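PDB 3MPD: nucleoside diphosphate kinase from Encephalitozoon cuniculi, which probably transfers the ATP gamma phosphate to nucleoside diphosphates through a phosphorylated enzyme intermediate, so supplying nucleoside triphosphates other than ATP. Local coordinates for residues 13-18 with 69-74; 44-49 with 64-69; 27-32 with 89-94; 8-13 with 75-80. All coordinates share one frame; numbering follows the deposited sequence. Where two conformers were deposited one is given.

Contact 1 (13-18 with 69-74); sequences KPDAIK and MMSGMV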
loop_
_atom_site.group_PDB
_atom_site.type_symbol
_atom_site.label_atom_id
_atom_site.label_comp_id
_atom_site.label_asym_id
_atom_site.label_seq_id
_atom_site.Cartn_x
_atom_site.Cartn_y
_atom_site.Cartn_z
ATOM N N LYS A 13 6.057 10.624 0.423
ATOM C CA LYS A 13 7.243 11.159 1.128
ATOM C C LYS A 13 7.051 11.023 2.635
ATOM O O LYS A 13 5.900 10.944 3.102
ATOM C CB LYS A 13 7.472 12.633 0.723
ATOM C CG LYS A 13 7.749 12.792 -0.783
ATOM C CD LYS A 13 8.347 14.155 -1.123
ATOM C CE LYS A 13 8.856 14.134 -2.571
ATOM N NZ LYS A 13 9.114 15.539 -3.000
ATOM N N PRO A 14 8.157 11.009 3.405
ATOM C CA PRO A 14 8.102 10.607 4.819
ATOM C C PRO A 14 7.097 11.388 5.664
ATOM O O PRO A 14 6.431 10.806 6.497
ATOM C CB PRO A 14 9.541 10.888 5.325
ATOM C CG PRO A 14 10.393 10.804 4.106
ATOM C CD PRO A 14 9.542 11.377 2.995
ATOM N N ASP A 15 7.009 12.705 5.459
ATOM C CA ASP A 15 6.091 13.523 6.227
ATOM C C ASP A 15 4.608 13.260 5.950
ATOM O O ASP A 15 3.780 13.401 6.858
ATOM C CB ASP A 15 6.425 15.014 6.082
ATOM C CG ASP A 15 7.786 15.346 6.657
ATOM O OD1 ASP A 15 8.036 15.001 7.836
ATOM O OD2 ASP A 15 8.617 15.919 5.930
ATOM N N ALA A 16 4.295 12.846 4.731
ATOM C CA ALA A 16 2.919 12.534 4.378
ATOM C C ALA A 16 2.493 11.235 5.050
ATOM O O ALA A 16 1.326 11.084 5.415
ATOM C CB ALA A 16 2.747 12.444 2.847
ATOM N N ILE A 17 3.439 10.318 5.268
ATOM C CA ILE A 17 3.144 9.111 6.054
ATOM C C ILE A 17 2.729 9.515 7.474
ATOM O O ILE A 17 1.718 9.042 8.019
ATOM C CB ILE A 17 4.401 8.164 6.160
ATOM C CG1 ILE A 17 4.889 7.689 4.776
ATOM C CG2 ILE A 17 4.098 6.984 7.060
ATOM C CD1 ILE A 17 3.861 6.913 3.997
ATOM N N LYS A 18 3.528 10.402 8.064
ATOM C CA LYS A 18 3.304 10.885 9.435
ATOM C C LYS A 18 2.024 11.714 9.621
ATOM O O LYS A 18 1.430 11.712 10.691
ATOM C CB LYS A 18 4.545 11.647 9.922
ATOM C CG LYS A 18 5.831 10.727 9.906
ATOM C CD LYS A 18 7.075 11.476 10.359
ATOM C CE LYS A 18 8.300 10.530 10.534
ATOM N NZ LYS A 18 9.494 11.405 10.924
ATOM N N MET A 69 14.328 13.671 2.617
ATOM C CA MET A 69 13.769 12.401 2.154
ATOM C C MET A 69 14.266 11.246 3.022
ATOM O O MET A 69 13.786 10.131 2.885
ATOM C CB MET A 69 14.067 12.163 0.670
ATOM C CG MET A 69 13.164 12.960 -0.265
ATOM S SD MET A 69 11.458 12.396 -0.139
ATOM C CE MET A 69 11.595 10.778 -0.877
ATOM N N MET A 70 15.205 11.523 3.926
ATOM C CA MET A 70 15.756 10.483 4.800
ATOM C C MET A 70 15.135 10.421 6.205
ATOM O O MET A 70 15.530 9.569 7.017
ATOM C CB MET A 70 17.273 10.635 4.907
ATOM C CG MET A 70 18.062 9.719 3.988
ATOM S SD MET A 70 19.643 10.489 3.722
ATOM C CE MET A 70 20.489 10.212 5.290
ATOM N N SER A 71 14.163 11.291 6.475
ATOM C CA SER A 71 13.627 11.516 7.823
ATOM C C SER A 71 12.625 10.446 8.269
ATOM O O SER A 71 12.062 10.522 9.373
ATOM C CB SER A 71 12.993 12.917 7.931
ATOM O OG SER A 71 11.779 13.029 7.158
ATOM N N GLY A 72 12.388 9.455 7.417
ATOM C CA GLY A 72 11.457 8.400 7.773
ATOM C C GLY A 72 11.035 7.516 6.624
ATOM O O GLY A 72 11.469 7.699 5.481
ATOM N N MET A 73 10.194 6.541 6.961
ATOM C CA MET A 73 9.691 5.551 6.022
ATOM C C MET A 73 8.918 6.230 4.895
ATOM O O MET A 73 8.172 7.209 5.137
ATOM C CB MET A 73 8.776 4.596 6.778
ATOM C CG MET A 73 8.489 3.264 6.108
ATOM S SD MET A 73 7.195 2.458 7.066
ATOM C CE MET A 73 5.724 3.158 6.317
ATOM N N VAL A 74 9.109 5.720 3.673
ATOM C CA VAL A 74 8.334 6.141 2.510
ATOM C C VAL A 74 7.519 4.934 2.073
ATOM O O VAL A 74 7.891 3.804 2.391
ATOM C CB VAL A 74 9.226 6.636 1.303
ATOM C CG1 VAL A 74 9.996 7.912 1.663
ATOM C CG2 VAL A 74 10.195 5.567 0.819
HETATM O O HOH W 1 7.707 8.507 7.505
HETATM O O HOH W 2 11.236 15.275 5.906
HETATM O O HOH W 3 9.592 12.865 8.556
#

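Contact 2 (44-49 with 64-69); sequences PKREVL and EMVEDM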
loop_
_atom_site.group_PDB
_atom_site.type_symbol
_atom_site.label_atom_id
_atom_site.label_comp_id
_atom_site.label_asym_id
_atom_site.label_seq_id
_atom_site.Cartn_x
_atom_site.Cartn_y
_atom_site.Cartn_z
ATOM N N PRO A 44 14.591 5.213 3.225
ATOM C CA PRO A 44 15.509 5.432 2.113
ATOM C C PRO A 44 16.990 5.575 2.542
ATOM O O PRO A 44 17.289 6.201 3.559
ATOM C CB PRO A 44 15.024 6.743 1.499
ATOM C CG PRO A 44 13.585 6.883 1.931
ATOM C CD PRO A 44 13.555 6.262 3.303
ATOM N N LYS A 45 17.874 4.972 1.754
ATOM C CA LYS A 45 19.321 5.074 1.936
ATOM C C LYS A 45 19.852 6.336 1.227
ATOM O O LYS A 45 19.382 6.706 0.140
ATOM C CB LYS A 45 20.005 3.820 1.383
ATOM C CG LYS A 45 19.785 2.537 2.199
ATOM C CD LYS A 45 20.302 2.693 3.622
ATOM C CE LYS A 45 20.945 1.417 4.120
ATOM N NZ LYS A 45 22.037 1.733 5.090
ATOM N N ARG A 46 20.827 7.001 1.836
ATOM C CA ARG A 46 21.390 8.216 1.230
ATOM C C ARG A 46 21.807 8.035 -0.246
ATOM O O ARG A 46 21.478 8.862 -1.095
ATOM C CB ARG A 46 22.561 8.720 2.061
ATOM C CG ARG A 46 23.296 9.890 1.431
ATOM C CD ARG A 46 24.504 10.259 2.275
ATOM N NE ARG A 46 24.057 10.770 3.568
ATOM C CZ ARG A 46 23.570 11.995 3.764
ATOM N NH1 ARG A 46 23.484 12.864 2.756
ATOM N NH2 ARG A 46 23.186 12.360 4.983
ATOM N N GLU A 47 22.492 6.932 -0.534
ATOM C CA GLU A 47 23.026 6.644 -1.866
ATOM C C GLU A 47 21.907 6.484 -2.886
ATOM O O GLU A 47 22.002 7.011 -3.990
ATOM C CB GLU A 47 23.901 5.375 -1.859
ATOM C CG GLU A 47 24.750 5.189 -0.595
ATOM C CD GLU A 47 23.980 4.525 0.561
ATOM O OE1 GLU A 47 23.600 5.252 1.513
ATOM O OE2 GLU A 47 23.760 3.282 0.515
ATOM N N VAL A 48 20.864 5.737 -2.528
ATOM C CA VAL A 48 19.706 5.611 -3.405
ATOM C C VAL A 48 19.039 6.970 -3.722
ATOM O O VAL A 48 18.703 7.233 -4.875
ATOM C CB VAL A 48 18.676 4.566 -2.896
ATOM C CG1 VAL A 48 18.134 4.934 -1.539
ATOM C CG2 VAL A 48 17.509 4.421 -3.880
ATOM N N LEU A 49 18.880 7.833 -2.717
ATOM C CA LEU A 49 18.290 9.169 -2.930
ATOM C C LEU A 49 19.104 10.035 -3.893
ATOM O O LEU A 49 18.542 10.706 -4.766
ATOM C CB LEU A 49 18.088 9.898 -1.603
ATOM C CG LEU A 49 16.938 9.348 -0.759
ATOM C CD1 LEU A 49 16.993 9.941 0.619
ATOM C CD2 LEU A 49 15.581 9.596 -1.418
ATOM N N GLU A 64 20.166 19.281 1.656
ATOM C CA GLU A 64 18.952 19.438 2.447
ATOM C C GLU A 64 17.786 18.656 1.805
ATOM O O GLU A 64 17.091 17.960 2.515
ATOM C CB GLU A 64 18.578 20.913 2.625
ATOM C CG GLU A 64 19.457 21.732 3.603
ATOM C CD GLU A 64 20.810 22.172 3.029
ATOM O OE1 GLU A 64 21.158 21.812 1.881
ATOM O OE2 GLU A 64 21.541 22.892 3.747
ATOM N N MET A 65 17.606 18.744 0.478
ATOM C CA MET A 65 16.514 18.019 -0.210
ATOM C C MET A 65 16.673 16.507 0.023
ATOM O O MET A 65 15.704 15.812 0.295
ATOM C CB MET A 65 16.448 18.330 -1.726
ATOM C CG MET A 65 16.297 19.816 -2.106
ATOM S SD MET A 65 15.793 20.210 -3.839
ATOM C CE MET A 65 17.327 20.303 -4.780
ATOM N N VAL A 66 17.900 16.002 -0.064
ATOM C CA VAL A 66 18.151 14.582 0.219
ATOM C C VAL A 66 17.855 14.237 1.700
ATOM O O VAL A 66 17.228 13.204 2.007
ATOM C CB VAL A 66 19.595 14.158 -0.195
ATOM C CG1 VAL A 66 19.936 12.750 0.320
ATOM C CG2 VAL A 66 19.758 14.257 -1.703
ATOM N N GLU A 67 18.296 15.107 2.602
ATOM C CA GLU A 67 18.124 14.916 4.042
ATOM C C GLU A 67 16.655 14.800 4.409
ATOM O O GLU A 67 16.286 13.930 5.201
ATOM C CB GLU A 67 18.725 16.094 4.798
ATOM C CG GLU A 67 19.666 15.724 5.946
ATOM C CD GLU A 67 21.053 15.296 5.459
ATOM O OE1 GLU A 67 22.034 16.082 5.597
ATOM O OE2 GLU A 67 21.152 14.162 4.931
ATOM N N ASP A 68 15.837 15.683 3.831
ATOM C CA ASP A 68 14.389 15.673 4.018
ATOM C C ASP A 68 13.769 14.325 3.634
ATOM O O ASP A 68 12.779 13.894 4.243
ATOM C CB ASP A 68 13.711 16.785 3.192
ATOM C CG ASP A 68 13.902 18.194 3.789
ATOM O OD1 ASP A 68 14.257 18.331 4.992
ATOM O OD2 ASP A 68 13.686 19.176 3.033
ATOM N N MET A 69 14.328 13.671 2.617
ATOM C CA MET A 69 13.769 12.401 2.154
ATOM C C MET A 69 14.266 11.246 3.022
ATOM O O MET A 69 13.786 10.131 2.885
ATOM C CB MET A 69 14.067 12.163 0.670
ATOM C CG MET A 69 13.164 12.960 -0.265
ATOM S SD MET A 69 11.458 12.396 -0.139
ATOM C CE MET A 69 11.595 10.778 -0.877
#

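Contact 3 (27-32 with 89-94); sequences QRFEEK and RKLIGE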
loop_
_atom_site.group_PDB
_atom_site.type_symbol
_atom_site.label_atom_id
_atom_site.label_comp_id
_atom_site.label_asym_id
_atom_site.label_seq_id
_atom_site.Cartn_x
_atom_site.Cartn_y
_atom_site.Cartn_z
ATOM N N GLN A 27 -6.467 6.668 -2.811
ATOM C CA GLN A 27 -7.797 6.890 -3.401
ATOM C C GLN A 27 -7.725 7.624 -4.746
ATOM O O GLN A 27 -8.473 7.268 -5.671
ATOM C CB GLN A 27 -8.710 7.685 -2.441
ATOM C CG GLN A 27 -10.153 7.899 -2.934
ATOM C CD GLN A 27 -10.992 8.830 -1.966
ATOM O OE1 GLN A 27 -10.707 8.946 -0.784
ATOM N NE2 GLN A 27 -11.986 9.477 -2.497
ATOM N N ARG A 28 -6.866 8.648 -4.854
ATOM C CA ARG A 28 -6.811 9.447 -6.100
ATOM C C ARG A 28 -6.417 8.556 -7.285
ATOM O O ARG A 28 -6.981 8.678 -8.370
ATOM C CB ARG A 28 -5.846 10.634 -6.030
ATOM C CG ARG A 28 -5.933 11.515 -4.765
ATOM C CD ARG A 28 -7.253 12.239 -4.731
ATOM N NE ARG A 28 -7.350 13.188 -3.605
ATOM C CZ ARG A 28 -7.042 14.486 -3.633
ATOM N NH1 ARG A 28 -6.544 15.050 -4.721
ATOM N NH2 ARG A 28 -7.272 15.229 -2.556
ATOM N N PHE A 29 -5.439 7.682 -7.063
ATOM C CA PHE A 29 -4.930 6.809 -8.118
ATOM C C PHE A 29 -5.893 5.674 -8.457
ATOM O O PHE A 29 -6.087 5.308 -9.639
ATOM C CB PHE A 29 -3.552 6.256 -7.726
ATOM C CG PHE A 29 -2.484 7.291 -7.792
ATOM C CD1 PHE A 29 -1.684 7.388 -8.920
ATOM C CD2 PHE A 29 -2.296 8.203 -6.746
ATOM C CE1 PHE A 29 -0.716 8.382 -9.010
ATOM C CE2 PHE A 29 -1.305 9.218 -6.849
ATOM C CZ PHE A 29 -0.541 9.290 -7.987
ATOM N N GLU A 30 -6.483 5.106 -7.419
ATOM C CA GLU A 30 -7.337 3.935 -7.571
ATOM C C GLU A 30 -8.668 4.371 -8.217
ATOM O O GLU A 30 -9.220 3.652 -9.052
ATOM C CB GLU A 30 -7.554 3.301 -6.171
ATOM C CG GLU A 30 -8.413 2.046 -6.147
ATOM C CD GLU A 30 -8.493 1.370 -4.768
ATOM O OE1 GLU A 30 -8.639 2.059 -3.712
ATOM O OE2 GLU A 30 -8.491 0.118 -4.754
ATOM N N GLU A 31 -9.175 5.563 -7.850
ATOM C CA GLU A 31 -10.452 6.064 -8.431
ATOM C C GLU A 31 -10.284 6.541 -9.859
ATOM O O GLU A 31 -11.259 6.544 -10.632
ATOM C CB GLU A 31 -11.096 7.186 -7.581
ATOM C CG GLU A 31 -11.713 6.668 -6.318
ATOM C CD GLU A 31 -12.411 7.753 -5.483
ATOM O OE1 GLU A 31 -12.077 8.984 -5.551
ATOM O OE2 GLU A 31 -13.273 7.337 -4.697
ATOM N N LYS A 32 -9.057 6.930 -10.214
ATOM C CA LYS A 32 -8.747 7.340 -11.583
ATOM C C LYS A 32 -8.648 6.137 -12.557
ATOM O O LYS A 32 -8.702 6.322 -13.781
ATOM C CB LYS A 32 -7.443 8.141 -11.618
ATOM C CG LYS A 32 -7.063 8.744 -13.007
ATOM C CD LYS A 32 -8.142 9.673 -13.614
ATOM C CE LYS A 32 -7.523 10.570 -14.701
ATOM N NZ LYS A 32 -8.533 11.479 -15.339
ATOM N N ARG A 89 1.222 12.684 -12.847
ATOM C CA ARG A 89 1.668 14.081 -12.718
ATOM C C ARG A 89 0.459 15.023 -12.542
ATOM O O ARG A 89 0.504 15.974 -11.741
ATOM C CB ARG A 89 2.441 14.518 -13.940
ATOM C CG ARG A 89 3.870 13.929 -14.038
ATOM C CD ARG A 89 4.489 14.195 -15.428
ATOM N NE ARG A 89 4.651 15.620 -15.763
ATOM C CZ ARG A 89 5.563 16.440 -15.225
ATOM N NH1 ARG A 89 6.400 16.012 -14.278
ATOM N NH2 ARG A 89 5.626 17.705 -15.618
ATOM N N LYS A 90 -0.603 14.771 -13.308
ATOM C CA LYS A 90 -1.796 15.638 -13.213
ATOM C C LYS A 90 -2.507 15.488 -11.862
ATOM O O LYS A 90 -2.985 16.477 -11.291
ATOM C CB LYS A 90 -2.783 15.352 -14.338
ATOM C CG LYS A 90 -4.026 16.246 -14.297
ATOM C CD LYS A 90 -4.507 16.515 -15.692
ATOM C CE LYS A 90 -5.463 17.714 -15.690
ATOM N NZ LYS A 90 -6.116 17.917 -16.996
ATOM N N LEU A 91 -2.605 14.263 -11.367
ATOM C CA LEU A 91 -3.226 14.042 -10.049
ATOM C C LEU A 91 -2.432 14.687 -8.886
ATOM O O LEU A 91 -3.015 15.083 -7.850
ATOM C CB LEU A 91 -3.323 12.558 -9.774
ATOM C CG LEU A 91 -4.231 11.664 -10.629
ATOM C CD1 LEU A 91 -4.019 10.198 -10.154
ATOM C CD2 LEU A 91 -5.694 12.052 -10.515
ATOM N N ILE A 92 -1.114 14.737 -9.056
ATOM C CA ILE A 92 -0.203 15.224 -8.032
ATOM C C ILE A 92 -0.171 16.752 -7.983
ATOM O O ILE A 92 -0.250 17.333 -6.892
ATOM C CB ILE A 92 1.201 14.612 -8.216
ATOM C CG1 ILE A 92 1.164 13.131 -7.775
ATOM C CG2 ILE A 92 2.285 15.411 -7.399
ATOM C CD1 ILE A 92 2.408 12.282 -8.288
ATOM N N GLY A 93 -0.076 17.415 -9.143
ATOM C CA GLY A 93 -0.054 18.882 -9.157
ATOM C C GLY A 93 1.382 19.393 -9.213
ATOM O O GLY A 93 2.338 18.621 -9.033
ATOM N N GLU A 94 1.517 20.684 -9.478
ATOM C CA GLU A 94 2.808 21.415 -9.547
ATOM C C GLU A 94 3.754 21.194 -8.372
ATOM O O GLU A 94 3.328 21.043 -7.235
ATOM C CB GLU A 94 2.543 22.929 -9.660
ATOM C CG GLU A 94 2.818 23.454 -11.059
ATOM C CD GLU A 94 1.700 23.142 -12.028
ATOM O OE1 GLU A 94 1.959 23.154 -13.252
ATOM O OE2 GLU A 94 0.558 22.882 -11.568
HETATM O O HOH W 4 -5.628 13.886 -7.151
#

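Contact 4 (8-13 with 75-80); sequences TFIMIK and LAMVWV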
loop_
_atom_site.group_PDB
_atom_site.type_symbol
_atom_site.label_atom_id
_atom_site.label_comp_id
_atom_site.label_asym_id
_atom_site.label_seq_id
_atom_site.Cartn_x
_atom_site.Cartn_y
_atom_site.Cartn_z
ATOM N N THR A 8 4.346 3.916 -13.861
ATOM C CA THR A 8 4.922 5.095 -13.211
ATOM C C THR A 8 5.266 4.798 -11.760
ATOM O O THR A 8 4.644 3.937 -11.123
ATOM C CB THR A 8 3.996 6.344 -13.336
ATOM O OG1 THR A 8 4.701 7.527 -12.928
ATOM C CG2 THR A 8 2.698 6.202 -12.528
ATOM N N PHE A 9 6.284 5.484 -11.257
ATOM C CA PHE A 9 6.743 5.285 -9.899
ATOM C C PHE A 9 6.187 6.388 -9.025
ATOM O O PHE A 9 6.371 7.565 -9.307
ATOM C CB PHE A 9 8.279 5.258 -9.827
ATOM C CG PHE A 9 8.800 5.045 -8.445
ATOM C CD1 PHE A 9 8.648 3.808 -7.824
ATOM C CD2 PHE A 9 9.403 6.089 -7.752
ATOM C CE1 PHE A 9 9.085 3.597 -6.528
ATOM C CE2 PHE A 9 9.874 5.893 -6.453
ATOM C CZ PHE A 9 9.701 4.645 -5.832
ATOM N N ILE A 10 5.492 5.993 -7.970
ATOM C CA ILE A 10 4.825 6.946 -7.079
ATOM C C ILE A 10 5.325 6.666 -5.673
ATOM O O ILE A 10 5.202 5.546 -5.181
ATOM C CB ILE A 10 3.302 6.758 -7.080
ATOM C CG1 ILE A 10 2.713 6.818 -8.511
ATOM C CG2 ILE A 10 2.614 7.782 -6.138
ATOM C CD1 ILE A 10 2.898 8.194 -9.273
ATOM N N MET A 11 5.827 7.693 -4.999
ATOM C CA MET A 11 6.372 7.490 -3.668
ATOM C C MET A 11 5.805 8.521 -2.718
ATOM O O MET A 11 5.950 9.737 -2.945
ATOM C CB MET A 11 7.906 7.555 -3.727
ATOM C CG MET A 11 8.603 7.408 -2.390
ATOM S SD MET A 11 10.410 7.345 -2.603
ATOM C CE MET A 11 10.763 8.845 -3.526
ATOM N N ILE A 12 5.158 8.038 -1.660
ATOM C CA ILE A 12 4.659 8.927 -0.611
ATOM C C ILE A 12 5.831 9.311 0.289
ATOM O O ILE A 12 6.496 8.418 0.858
ATOM C CB ILE A 12 3.532 8.288 0.226
ATOM C CG1 ILE A 12 2.397 7.813 -0.689
ATOM C CG2 ILE A 12 3.048 9.271 1.364
ATOM C CD1 ILE A 12 1.184 7.210 0.082
ATOM N N LYS A 13 6.057 10.624 0.423
ATOM C CA LYS A 13 7.243 11.159 1.128
ATOM C C LYS A 13 7.051 11.023 2.635
ATOM O O LYS A 13 5.900 10.944 3.102
ATOM C CB LYS A 13 7.472 12.633 0.723
ATOM C CG LYS A 13 7.749 12.792 -0.783
ATOM C CD LYS A 13 8.347 14.155 -1.123
ATOM C CE LYS A 13 8.856 14.134 -2.571
ATOM N NZ LYS A 13 9.114 15.539 -3.000
ATOM N N LEU A 75 6.408 5.172 1.367
ATOM C CA LEU A 75 5.684 4.100 0.664
ATOM C C LEU A 75 5.902 4.194 -0.846
ATOM O O LEU A 75 5.369 5.100 -1.515
ATOM C CB LEU A 75 4.182 4.091 1.017
ATOM C CG LEU A 75 3.307 2.973 0.406
ATOM C CD1 LEU A 75 3.777 1.586 0.876
ATOM C CD2 LEU A 75 1.827 3.180 0.753
ATOM N N ALA A 76 6.696 3.267 -1.364
ATOM C CA ALA A 76 7.049 3.229 -2.776
ATOM C C ALA A 76 6.094 2.307 -3.538
ATOM O O ALA A 76 5.869 1.164 -3.116
ATOM C CB ALA A 76 8.484 2.748 -2.941
ATOM N N MET A 77 5.569 2.792 -4.664
ATOM C CA MET A 77 4.565 2.048 -5.443
ATOM C C MET A 77 4.813 2.122 -6.928
ATOM O O MET A 77 5.389 3.094 -7.426
ATOM C CB MET A 77 3.141 2.648 -5.206
ATOM C CG MET A 77 2.614 2.428 -3.807
ATOM S SD MET A 77 1.182 3.446 -3.333
ATOM C CE MET A 77 1.926 5.035 -3.062
ATOM N N VAL A 78 4.287 1.129 -7.630
ATOM C CA VAL A 78 4.182 1.185 -9.075
ATOM C C VAL A 78 2.706 1.121 -9.445
ATOM O O VAL A 78 1.968 0.264 -8.963
ATOM C CB VAL A 78 4.948 0.025 -9.767
ATOM C CG1 VAL A 78 4.886 0.158 -11.309
ATOM C CG2 VAL A 78 6.396 -0.022 -9.285
ATOM N N TRP A 79 2.289 2.053 -10.296
ATOM C CA TRP A 79 0.922 2.112 -10.787
ATOM C C TRP A 79 0.967 1.990 -12.305
ATOM O O TRP A 79 1.794 2.630 -12.955
ATOM C CB TRP A 79 0.251 3.430 -10.360
ATOM C CG TRP A 79 -0.113 3.484 -8.911
ATOM C CD1 TRP A 79 0.706 3.854 -7.864
ATOM C CD2 TRP A 79 -1.391 3.151 -8.318
ATOM N NE1 TRP A 79 0.002 3.792 -6.668
ATOM C CE2 TRP A 79 -1.277 3.370 -6.917
ATOM C CE3 TRP A 79 -2.608 2.692 -8.834
ATOM C CZ2 TRP A 79 -2.332 3.138 -6.031
ATOM C CZ3 TRP A 79 -3.658 2.470 -7.956
ATOM C CH2 TRP A 79 -3.509 2.681 -6.560
ATOM N N VAL A 80 0.087 1.152 -12.859
ATOM C CA VAL A 80 0.111 0.827 -14.290
ATOM C C VAL A 80 -1.209 1.216 -14.940
ATOM O O VAL A 80 -2.278 1.108 -14.314
ATOM C CB VAL A 80 0.344 -0.696 -14.483
ATOM C CG1 VAL A 80 0.250 -1.121 -15.965
ATOM C CG2 VAL A 80 1.700 -1.089 -13.911
#

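Contact 1 (13-18 with 69-74)
Both oxygens of the Asp15 carboxylate are met by waters: one water links OD2 to Ser71 OG, while another joins OD1, Ser71 OG and Lys18 NZ. Extended beyond CG, the Lys18 chain brings NZ to 3.1 Å from Ser71 O, where its hydrogen bond comes from above the carbonyl plane. The Pro14 ring lies on the loop between helix 62-69 and strand 74-80. Pro14 CD packs on Val74 CG1 at 3.7 Å and on Met69 SD, whereas CB and CG face Ser71 OG and Gly72 O, with Pro14 CG 3.6 Å from Gly72 O. A third water donates to both Pro14 O and Met73 O, and Pro14 CA makes a CA-H...O contact with Met73 O at 3.4 Å. The Met69 chain, bent at chi2 and chi3, crosses the Lys13 chain at about a right angle, with SD 3.7 Å from Lys13 CD. Lys13, probably an ATP ligand, is hydrogen-bonded through NZ to Asn116. Helix 14-18 starts just after Lys13 at its N-cap; its Ile17 touches Ile12 of strand 7-12, its Lys18 packs on Phe145 of the second subunit, and Met73 of the facing loop packs on Leu36 of that subunit.

Contact 2 (44-49 with 64-69)
Helices 46-52 and 62-69 form the helical hairpin inserted between strands 35-42 and 74-80, which in the NDP kinase family borders the nucleotide cleft. Leu49 points toward helix 62-69: with CG anti to the carbonyl carbon and chi2 extended (169°), both methyls reach across. Leu49 CD2 lies 3.6 Å from Met69 CB, Leu49 CD1 comes within 3.6 Å of Val66 O, and Leu49 CB touches Val66 CG1 at 3.9 Å. Val66 turns this CG1 to the neighbouring helix by setting it anti to its own backbone N. Near the start of helix 46-52, Pro44 CG rests 3.4 Å from Met69 O. The polar part lies at the more exposed margin. Arg46 starts out with CG anti to the backbone N and bends at chi3, bringing NH2 to 2.7 Å from Glu67 OE2 in a salt bridge. That hydrogen bond is bent, with 137° at the hydrogen, and the guanidinium and carboxylate planes stand 77° apart, so a single oxygen is gripped by one N-H rather than by a paired two-pronged bridge. Trp134 of helix 124-134 packs on Pro44 and Leu49, and Val74 of strand 74-80 touches Pro44 and Met69.

Contact 3 (27-32 with 89-94)
Helices 22-32 and 84-92 are the two helices that cover one face of the sheet in the ferredoxin-like fold of NDP kinases, and they meet chiefly through Leu91. The tight part is a CH-pi contact. Leu91 CD1 hangs over the Phe29 ring, 3.9 Å from its centroid and only 12° off the normal, so the methyl sits almost squarely above the middle of the face. Phe29 reaches this place with CG anti to its carbonyl carbon (chi1 -72°). Ile92 comes to the same ring from its edge, with CG1 4.2 Å from Phe29 CZ. The backbone adds to the fit, since Arg28 O lies 3.8 Å from Leu91 CD1. Beneath this pair the sheet closes the hydrophobic layer: Trp79 meets the Phe29 ring with planes at about 35°, and Ile118 touches both Phe29 and Ile92.

Toward solvent the helices are held more loosely. Lys32 offers little more than CB, 4.3 Å from Leu91 CD1, and no direct hydrogen bond spans the two segments. Along helix 22-32, Gln27 NE2 donates to Glu31 OE1, one turn on. The Arg28 guanidinium forms a salt bridge with Asp108 through NH2, while its other terminal nitrogen turns to a bridging water. That water lies in the guanidinium plane, accepting from Arg28 NH1 at 2.8 Å and donating to Leu91 O at 3.0 Å.

Contact 4 (8-13 with 75-80)
Ile10 and Trp79 lie diagonally across two neighbouring antiparallel strands and cross at about a right angle, Ile10 CG1 standing 3.6 Å from Trp79 CD1. On the same face of the sheet Met77 lies obliquely to both isoleucines of the facing strand. Its chi1 and an extended chi2 (165°) set Met77 SD where Trp79 NE1 makes a weak hydrogen bond to it, 3.6 Å long, so the indole nitrogen has a partner within the apolar layer. The bend at chi3 then swings Met77 CE to 3.7 Å from Ile12 CG1 and more loosely to Ile10 CG2. Ile12 and Leu75 run side by side in the same direction, with Ile12 CD1 beside Leu75 CD2. The reverse face carries Phe9, Met11, Ala76 and Val78. There Phe9, with CG anti to the backbone N (chi1 -180°), lays CE1 and CZ near the small Ala76, the methyl CB 3.7 Å from CZ.

Six backbone bonds hold the pairing Thr8-Trp79, Ile10-Met77 and Ile12-Leu75. The bond from Ile10 N to Met77 O is 3.0 Å and nearly straight at the hydrogen, 177°. Between them come the non-hydrogen-bonded pairs Phe9-Val78 and Met11-Ala76. Helix 22-32 covers the isoleucine side and helix 124-134 the phenylalanine side, while strand 118-120, bearing the probable phosphohistidine His119, pairs with the far edge of strand 7-12. Strands 7-12 and 74-80 are the two central strands of the ferredoxin-like antiparallel sheet of NDP kinases.

Contact 4 is the core, a backbone-bonded strand pair with every touching residue buried, and the other three are arranged around it. Contact 3 lies against one face of that sheet, where Phe29 meets Ile10. Contacts 1 and 2 lie next to each other, on the same side of the chain's centre, sharing Met69, whose CE touches Met11 of contact 4; Lys13 in turn belongs to both contacts 1 and 4. Contacts 2 and 3 do not touch and lie on opposite sides of that centre. Chemistry follows place: direct backbone bonds inside, a largely buried apolar contact 2 with its salt bridge toward the outside, and waters linking the segments where contacts 1 and 3 are only partly buried.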